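Local structure of hypothetical protein VC0802 (Vibrio cholerae, 1ZVP) at residues A90-A102 with V115-E129. The protein is of unknown function but carries two ACT-type domains, a fold common in small-molecule-sensing regulation, and is possibly a transport protein. Residues are numbered along the deposited sequence; the frame is centred on the assembly and turned at random.
Sequences AFATKLAEHGISA and VQKEKAQQALQALGE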
# COMPACT_ATOMS: atom_id res chain seq x y z
N ALA D 90 10.06 3.99 -7.40
CA ALA D 90 10.17 3.58 -8.81
C ALA D 90 8.83 3.33 -9.48
O ALA D 90 8.52 3.98 -10.47
CB ALA D 90 11.07 2.35 -8.95
N PHE D 91 8.02 2.42 -8.93
CA PHE D 91 6.72 2.13 -9.54
C PHE D 91 5.71 3.26 -9.45
O PHE D 91 4.99 3.52 -10.42
CB PHE D 91 6.14 0.74 -9.17
CG PHE D 91 5.63 0.60 -7.77
CD1 PHE D 91 6.32 -0.18 -6.85
CD2 PHE D 91 4.43 1.18 -7.37
CE1 PHE D 91 5.83 -0.35 -5.55
CE2 PHE D 91 3.95 1.02 -6.08
CZ PHE D 91 4.65 0.24 -5.17
N ALA D 92 5.67 3.95 -8.30
CA ALA D 92 4.83 5.12 -8.11
C ALA D 92 5.16 6.24 -9.09
O ALA D 92 4.25 6.89 -9.62
CB ALA D 92 4.92 5.60 -6.68
N THR D 93 6.46 6.45 -9.33
CA THR D 93 6.93 7.43 -10.33
C THR D 93 6.55 7.07 -11.76
O THR D 93 6.14 7.95 -12.52
CB THR D 93 8.46 7.63 -10.25
OG1 THR D 93 8.80 8.15 -8.97
CG2 THR D 93 8.96 8.61 -11.30
N LYS D 94 6.71 5.80 -12.14
CA LYS D 94 6.36 5.34 -13.48
C LYS D 94 4.88 5.58 -13.79
O LYS D 94 4.52 5.96 -14.91
CB LYS D 94 6.64 3.86 -13.64
CG LYS D 94 8.08 3.49 -13.70
CD LYS D 94 8.19 1.99 -13.57
CE LYS D 94 9.53 1.51 -14.02
NZ LYS D 94 9.61 1.38 -15.49
N LEU D 95 4.04 5.33 -12.79
CA LEU D 95 2.61 5.56 -12.88
C LEU D 95 2.25 7.05 -12.94
O LEU D 95 1.44 7.46 -13.76
CB LEU D 95 1.89 4.88 -11.71
CG LEU D 95 1.12 3.57 -11.80
CD1 LEU D 95 1.32 2.84 -13.10
CD2 LEU D 95 1.49 2.69 -10.63
N ALA D 96 2.85 7.86 -12.06
CA ALA D 96 2.60 9.30 -12.03
C ALA D 96 2.99 9.99 -13.32
O ALA D 96 2.32 10.92 -13.76
CB ALA D 96 3.30 9.95 -10.84
N GLU D 97 4.08 9.54 -13.95
CA GLU D 97 4.52 10.08 -15.23
C GLU D 97 3.48 9.96 -16.34
O GLU D 97 3.55 10.68 -17.34
CB GLU D 97 5.79 9.37 -15.70
CG GLU D 97 7.05 9.94 -15.12
CD GLU D 97 8.27 9.22 -15.65
OE1 GLU D 97 8.76 9.58 -16.74
OE2 GLU D 97 8.74 8.28 -14.95
N HIS D 98 2.54 9.03 -16.18
CA HIS D 98 1.46 8.86 -17.14
C HIS D 98 0.09 9.31 -16.63
O HIS D 98 -0.93 9.03 -17.25
CB HIS D 98 1.42 7.42 -17.63
CG HIS D 98 2.62 7.05 -18.42
ND1 HIS D 98 3.78 6.57 -17.84
CD2 HIS D 98 2.88 7.14 -19.75
CE1 HIS D 98 4.68 6.36 -18.78
NE2 HIS D 98 4.16 6.69 -19.94
N GLY D 99 0.10 10.03 -15.51
CA GLY D 99 -1.10 10.60 -14.93
C GLY D 99 -2.01 9.57 -14.31
O GLY D 99 -3.22 9.75 -14.31
N ILE D 100 -1.42 8.51 -13.76
CA ILE D 100 -2.16 7.40 -13.14
C ILE D 100 -1.97 7.38 -11.62
O ILE D 100 -0.85 7.26 -11.11
CB ILE D 100 -1.75 6.04 -13.76
CG1 ILE D 100 -2.01 6.04 -15.26
CG2 ILE D 100 -2.51 4.90 -13.08
CD1 ILE D 100 -1.22 5.05 -16.04
N SER D 101 -3.08 7.50 -10.89
CA SER D 101 -3.03 7.36 -9.45
C SER D 101 -3.10 5.90 -9.02
O SER D 101 -3.87 5.11 -9.56
CB SER D 101 -4.09 8.20 -8.76
OG SER D 101 -3.50 9.38 -8.23
N ALA D 102 -2.28 5.56 -8.04
CA ALA D 102 -2.15 4.19 -7.57
C ALA D 102 -2.56 4.06 -6.12
O ALA D 102 -2.15 4.86 -5.26
CB ALA D 102 -0.71 3.73 -7.75
N VAL D 115 -5.40 0.38 -9.72
CA VAL D 115 -5.59 1.56 -10.56
C VAL D 115 -7.03 1.59 -11.07
O VAL D 115 -7.69 0.55 -11.09
CB VAL D 115 -4.58 1.61 -11.75
CG1 VAL D 115 -3.14 1.56 -11.24
CG2 VAL D 115 -4.86 0.50 -12.76
N GLN D 116 -7.51 2.76 -11.46
CA GLN D 116 -8.81 2.89 -12.10
C GLN D 116 -8.90 1.91 -13.24
O GLN D 116 -7.94 1.75 -13.99
CB GLN D 116 -9.00 4.29 -12.66
CG GLN D 116 -9.25 5.34 -11.60
CD GLN D 116 -9.18 6.74 -12.17
OE1 GLN D 116 -9.22 7.72 -11.43
NE2 GLN D 116 -9.07 6.84 -13.49
N LYS D 117 -10.05 1.26 -13.36
CA LYS D 117 -10.24 0.20 -14.34
C LYS D 117 -9.94 0.65 -15.77
O LYS D 117 -9.33 -0.09 -16.55
CB LYS D 117 -11.66 -0.37 -14.24
CG LYS D 117 -11.83 -1.64 -15.05
CD LYS D 117 -13.27 -1.96 -15.33
CE LYS D 117 -13.35 -3.15 -16.26
NZ LYS D 117 -14.75 -3.62 -16.39
N GLU D 118 -10.35 1.88 -16.10
CA GLU D 118 -10.15 2.45 -17.45
C GLU D 118 -8.68 2.65 -17.80
O GLU D 118 -8.32 2.68 -18.98
CB GLU D 118 -10.94 3.75 -17.64
CG GLU D 118 -12.40 3.53 -18.12
CD GLU D 118 -12.85 4.51 -19.24
OE1 GLU D 118 -13.30 5.65 -18.92
OE2 GLU D 118 -12.78 4.12 -20.44
N LYS D 119 -7.84 2.77 -16.78
CA LYS D 119 -6.43 3.03 -16.95
C LYS D 119 -5.55 1.79 -16.79
O LYS D 119 -4.33 1.90 -16.71
CB LYS D 119 -6.00 4.15 -15.99
CG LYS D 119 -6.37 5.52 -16.51
CD LYS D 119 -6.25 6.56 -15.44
CE LYS D 119 -6.46 7.95 -16.02
NZ LYS D 119 -6.47 8.98 -14.94
N ALA D 120 -6.17 0.62 -16.78
CA ALA D 120 -5.47 -0.65 -16.54
C ALA D 120 -4.42 -1.02 -17.60
O ALA D 120 -3.31 -1.46 -17.26
CB ALA D 120 -6.48 -1.78 -16.38
N GLN D 121 -4.75 -0.86 -18.88
CA GLN D 121 -3.77 -1.15 -19.92
C GLN D 121 -2.63 -0.13 -19.93
O GLN D 121 -1.48 -0.50 -20.15
CB GLN D 121 -4.43 -1.29 -21.30
CG GLN D 121 -5.37 -2.49 -21.41
CD GLN D 121 -4.68 -3.82 -21.17
OE1 GLN D 121 -3.56 -4.04 -21.65
NE2 GLN D 121 -5.34 -4.71 -20.44
N GLN D 122 -2.94 1.15 -19.67
CA GLN D 122 -1.91 2.20 -19.60
C GLN D 122 -0.97 2.02 -18.43
O GLN D 122 0.21 2.35 -18.53
CB GLN D 122 -2.51 3.60 -19.54
CG GLN D 122 -3.26 4.03 -20.78
CD GLN D 122 -4.78 3.96 -20.59
OE1 GLN D 122 -5.45 5.00 -20.49
NE2 GLN D 122 -5.33 2.72 -20.53
N ALA D 123 -1.50 1.51 -17.31
CA ALA D 123 -0.70 1.22 -16.13
C ALA D 123 0.28 0.08 -16.38
O ALA D 123 1.44 0.17 -15.98
CB ALA D 123 -1.60 0.92 -14.94
N LEU D 124 -0.17 -0.98 -17.04
CA LEU D 124 0.70 -2.04 -17.55
C LEU D 124 1.85 -1.52 -18.40
O LEU D 124 3.00 -1.91 -18.21
CB LEU D 124 -0.09 -3.05 -18.39
CG LEU D 124 -0.95 -4.07 -17.65
CD1 LEU D 124 -1.59 -5.02 -18.66
CD2 LEU D 124 -0.14 -4.83 -16.59
N GLN D 125 1.52 -0.64 -19.35
CA GLN D 125 2.50 -0.00 -20.21
C GLN D 125 3.53 0.81 -19.43
O GLN D 125 4.73 0.62 -19.62
CB GLN D 125 1.81 0.88 -21.25
CG GLN D 125 1.18 0.12 -22.41
CD GLN D 125 0.08 0.92 -23.13
OE1 GLN D 125 -0.92 0.35 -23.60
NE2 GLN D 125 0.24 2.26 -23.19
N ALA D 126 3.07 1.71 -18.56
CA ALA D 126 3.94 2.49 -17.69
C ALA D 126 4.85 1.60 -16.84
O ALA D 126 6.07 1.79 -16.81
CB ALA D 126 3.12 3.41 -16.81
N LEU D 127 4.26 0.60 -16.18
CA LEU D 127 4.98 -0.26 -15.25
C LEU D 127 5.97 -1.21 -15.92
O LEU D 127 6.93 -1.64 -15.29
CB LEU D 127 4.00 -1.06 -14.39
CG LEU D 127 3.22 -0.25 -13.36
CD1 LEU D 127 2.07 -1.06 -12.77
CD2 LEU D 127 4.15 0.28 -12.29
N GLY D 128 5.72 -1.53 -17.18
CA GLY D 128 6.54 -2.49 -17.92
C GLY D 128 7.69 -1.89 -18.69
O GLY D 128 8.39 -2.60 -19.42
N GLU D 129 7.90 -0.58 -18.55
CA GLU D 129 8.96 0.15 -19.26
C GLU D 129 10.35 -0.19 -18.71
O GLU D 129 10.56 -0.18 -17.49
CB GLU D 129 8.76 1.66 -19.15
CG GLU D 129 7.69 2.25 -20.04
CD GLU D 129 7.31 3.68 -19.64
OE1 GLU D 129 7.78 4.18 -18.58
OE2 GLU D 129 6.53 4.30 -20.40
O HOH W 1 9.63 3.67 -16.67
O HOH W 2 -5.95 5.30 -11.37
O HOH W 3 -5.79 8.03 -12.07
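Leu95 meets Leu127 where helices 87-96 and 120-127 pack against each other on one face of an antiparallel sheet, the two-helix layer of an ACT domain's alpha/beta sandwich. The segment axes are 8.7 Å apart and their directions differ by 125°, and small Ala126 lets the backbones close in at Lys94.

Apolar contacts fill the middle of the interface. CD1 of Leu95 lies 3.6 Å from CG of Leu127 and also touches CB of Ala123, while CD2 of Leu127 reaches CB of Phe91. Beyond the helix, CD1 of Ile100 rests on the backbone of Gln122 and Ala123, and its other branch, CG2, meets CG1 of Val115. Phe91 and Leu95 also touch Ile113 of strand 111-116.

Polar contacts close both ends. At one, the Lys94 chain runs past the carbonyl of Ala126 and bends at its last torsion (chi4 -81°), bringing NZ to 2.7 Å from Glu129 O; a water accepting from NZ donates to Glu129 OE1, linking two groups too far apart for a salt bridge. At the other, a Schellman motif with Gly99 as C-prime residue ends helix 87-96, and Lys119 NZ bonds weakly to Gly99 O. Separate waters join Ser101 N to Lys119 NZ and Ser101 O to Gln116 N.

ND1 of His98 lies 3.4 Å from Ala126 CB, and CE1 approaches Glu129 OE2. The ring is pinned to the last turn of the preceding helix: ND1 donates to Lys94 O at 3.1 Å, with the acceptor in the ring plane and a nearly straight N-H...O angle of 170°.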